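Local coordinates for protein glucosidase (Croceicoccus marinus, PDB 5Z3K) that probably hydrolyses O-glycosidic bonds, as a beta-glucosidase of glycoside hydrolase family 39, at residues G155-F160 with L262-M267. Residues are numbered along the deposited sequence; the frame is centred on the assembly and turned at random.
Sequences GDQPDF and LSYWSM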
loop_
_atom_site.group_PDB
_atom_site.type_symbol
_atom_site.label_atom_id
_atom_site.label_comp_id
_atom_site.label_asym_id
_atom_site.label_seq_id
_atom_site.Cartn_x
_atom_site.Cartn_y
_atom_site.Cartn_z
ATOM N N GLY A 155 1.260 5.593 -15.199
ATOM C CA GLY A 155 0.951 4.246 -15.632
ATOM C C GLY A 155 0.097 3.444 -14.668
ATOM O O GLY A 155 0.100 3.687 -13.457
ATOM N N ASP A 156 -0.629 2.466 -15.203
ATOM C CA ASP A 156 -1.300 1.471 -14.373
ATOM C C ASP A 156 -1.447 0.206 -15.205
ATOM O O ASP A 156 -2.273 0.166 -16.117
ATOM C CB ASP A 156 -2.654 1.979 -13.876
ATOM C CG ASP A 156 -3.296 1.024 -12.883
ATOM O OD1 ASP A 156 -3.981 0.086 -13.335
ATOM O OD2 ASP A 156 -3.108 1.197 -11.655
ATOM N N GLN A 157 -0.644 -0.820 -14.890
ATOM C CA GLN A 157 -0.723 -2.127 -15.529
ATOM C C GLN A 157 -0.739 -2.062 -17.065
ATOM O O GLN A 157 -1.628 -2.630 -17.700
ATOM C CB GLN A 157 -1.945 -2.885 -15.029
ATOM C CG GLN A 157 -2.313 -2.523 -13.610
ATOM C CD GLN A 157 -3.421 -3.363 -13.008
ATOM O OE1 GLN A 157 -3.457 -4.580 -13.171
ATOM N NE2 GLN A 157 -4.321 -2.712 -12.280
ATOM N N PRO A 158 0.240 -1.390 -17.684
ATOM C CA PRO A 158 0.288 -1.392 -19.158
ATOM C C PRO A 158 0.521 -2.772 -19.747
ATOM O O PRO A 158 0.194 -2.989 -20.917
ATOM C CB PRO A 158 1.456 -0.447 -19.478
ATOM C CG PRO A 158 2.345 -0.548 -18.268
ATOM C CD PRO A 158 1.373 -0.636 -17.114
ATOM N N ASP A 159 1.074 -3.712 -18.974
ATOM C CA ASP A 159 1.313 -5.074 -19.443
ATOM C C ASP A 159 0.138 -6.007 -19.173
ATOM O O ASP A 159 0.246 -7.211 -19.433
ATOM C CB ASP A 159 2.583 -5.641 -18.795
ATOM C CG ASP A 159 2.597 -5.489 -17.273
ATOM O OD1 ASP A 159 1.916 -4.581 -16.744
ATOM O OD2 ASP A 159 3.298 -6.284 -16.602
ATOM N N PHE A 160 -0.976 -5.485 -18.658
ATOM C CA PHE A 160 -2.161 -6.293 -18.374
ATOM C C PHE A 160 -2.981 -6.431 -19.658
ATOM O O PHE A 160 -4.076 -5.882 -19.806
ATOM C CB PHE A 160 -2.973 -5.666 -17.250
ATOM C CG PHE A 160 -3.960 -6.598 -16.615
ATOM C CD1 PHE A 160 -3.547 -7.541 -15.695
ATOM C CD2 PHE A 160 -5.304 -6.515 -16.916
ATOM C CE1 PHE A 160 -4.453 -8.393 -15.103
ATOM C CE2 PHE A 160 -6.214 -7.366 -16.323
ATOM C CZ PHE A 160 -5.786 -8.302 -15.421
ATOM N N LEU A 262 5.568 -0.416 -4.235
ATOM C CA LEU A 262 4.568 -1.467 -4.373
ATOM C C LEU A 262 3.202 -0.785 -4.480
ATOM O O LEU A 262 2.593 -0.422 -3.471
ATOM C CB LEU A 262 4.674 -2.429 -3.192
ATOM C CG LEU A 262 3.752 -3.638 -3.039
ATOM C CD1 LEU A 262 3.673 -4.465 -4.335
ATOM C CD2 LEU A 262 4.219 -4.480 -1.837
ATOM N N SER A 263 2.722 -0.592 -5.719
ATOM C CA SER A 263 1.540 0.241 -5.954
ATOM C C SER A 263 0.230 -0.453 -5.612
ATOM O O SER A 263 -0.780 0.233 -5.396
ATOM C CB SER A 263 1.501 0.693 -7.419
ATOM O OG SER A 263 2.310 1.842 -7.582
ATOM N N TYR A 264 0.213 -1.786 -5.608
ATOM C CA TYR A 264 -0.922 -2.587 -5.156
ATOM C C TYR A 264 -0.363 -3.767 -4.395
ATOM O O TYR A 264 0.531 -4.453 -4.904
ATOM C CB TYR A 264 -1.763 -3.194 -6.284
ATOM C CG TYR A 264 -2.498 -2.319 -7.270
ATOM C CD1 TYR A 264 -1.820 -1.670 -8.293
ATOM C CD2 TYR A 264 -3.883 -2.251 -7.254
ATOM C CE1 TYR A 264 -2.502 -0.914 -9.240
ATOM C CE2 TYR A 264 -4.584 -1.492 -8.197
ATOM C CZ TYR A 264 -3.883 -0.834 -9.194
ATOM O OH TYR A 264 -4.570 -0.082 -10.143
ATOM N N TRP A 265 -0.925 -4.044 -3.232
ATOM C CA TRP A 265 -0.662 -5.313 -2.571
ATOM C C TRP A 265 -1.880 -5.675 -1.741
ATOM O O TRP A 265 -2.498 -4.806 -1.111
ATOM C CB TRP A 265 0.609 -5.271 -1.721
ATOM C CG TRP A 265 0.523 -4.563 -0.395
ATOM C CD1 TRP A 265 0.855 -3.270 -0.139
ATOM C CD2 TRP A 265 0.145 -5.137 0.867
ATOM N NE1 TRP A 265 0.686 -2.987 1.192
ATOM C CE2 TRP A 265 0.252 -4.116 1.836
ATOM C CE3 TRP A 265 -0.271 -6.410 1.272
ATOM C CZ2 TRP A 265 -0.046 -4.326 3.183
ATOM C CZ3 TRP A 265 -0.574 -6.612 2.619
ATOM C CH2 TRP A 265 -0.456 -5.575 3.552
ATOM N N SER A 266 -2.209 -6.963 -1.744
ATOM C CA SER A 266 -3.427 -7.470 -1.142
ATOM C C SER A 266 -3.314 -8.984 -1.103
ATOM O O SER A 266 -2.566 -9.577 -1.881
ATOM C CB SER A 266 -4.662 -7.046 -1.953
ATOM O OG SER A 266 -5.837 -7.440 -1.289
HETATM N N MSE A 267 -4.070 -9.608 -0.208
HETATM C CA MSE A 267 -4.115 -11.065 -0.278
HETATM C C MSE A 267 -4.738 -11.503 -1.591
HETATM O O MSE A 267 -4.322 -12.502 -2.156
HETATM C CB MSE A 267 -4.886 -11.700 0.874
HETATM C CG MSE A 267 -4.788 -13.221 0.805
HETATM SE SE MSE A 267 -5.424 -14.117 2.409
HETATM C CE MSE A 267 -7.260 -14.307 1.893
#
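Tyr264 reaches across the inside of the barrel to Asp156, and its OH donates a very short hydrogen bond (2.5 Å) to Asp156 OD2. The carboxylate oxygen sits at the edge of the ring, in its plane, while the two flat groups are turned 64° apart. Asp156 carries CG anti to its own nitrogen (chi1 -173°), which swings the carboxylate out to the phenol although the nearest CA atoms, of Asp156 and Ser263, are 9.0 Å apart. The same OD2 also takes a salt bridge from Arg55, so phenol and guanidinium share one oxygen. OD1 is held from the next residue: Gln157 NE2 donates to Asp156 OD1 over 3.0 Å, on the syn side but 25° out of the carboxylate plane. Gln157 NE2 ends 3.6 Å from Tyr264 CZ, the amide plane steeply inclined to the ring. With an asparagine here, the guanidinium of Arg55 would probably lose its countercharge and the phenol would face a weaker acceptor.

All the close packing lies in this buried polar cluster, where Tyr57, Cys196 and Met227 also touch the tyrosine. Beyond it the segments diverge: Gln157 to Phe160 form a type I turn closed by Phe160 N to Gln157 O (3.1 Å), and its partly exposed Asp159 and Phe160 stay well away from the strand. The bond thus joins the loop after the fourth barrel strand, 151-154, to the seventh, 259-266, at the C-terminal end of a (beta/alpha)8 TIM barrel, where glycosidases of this fold carry their active site.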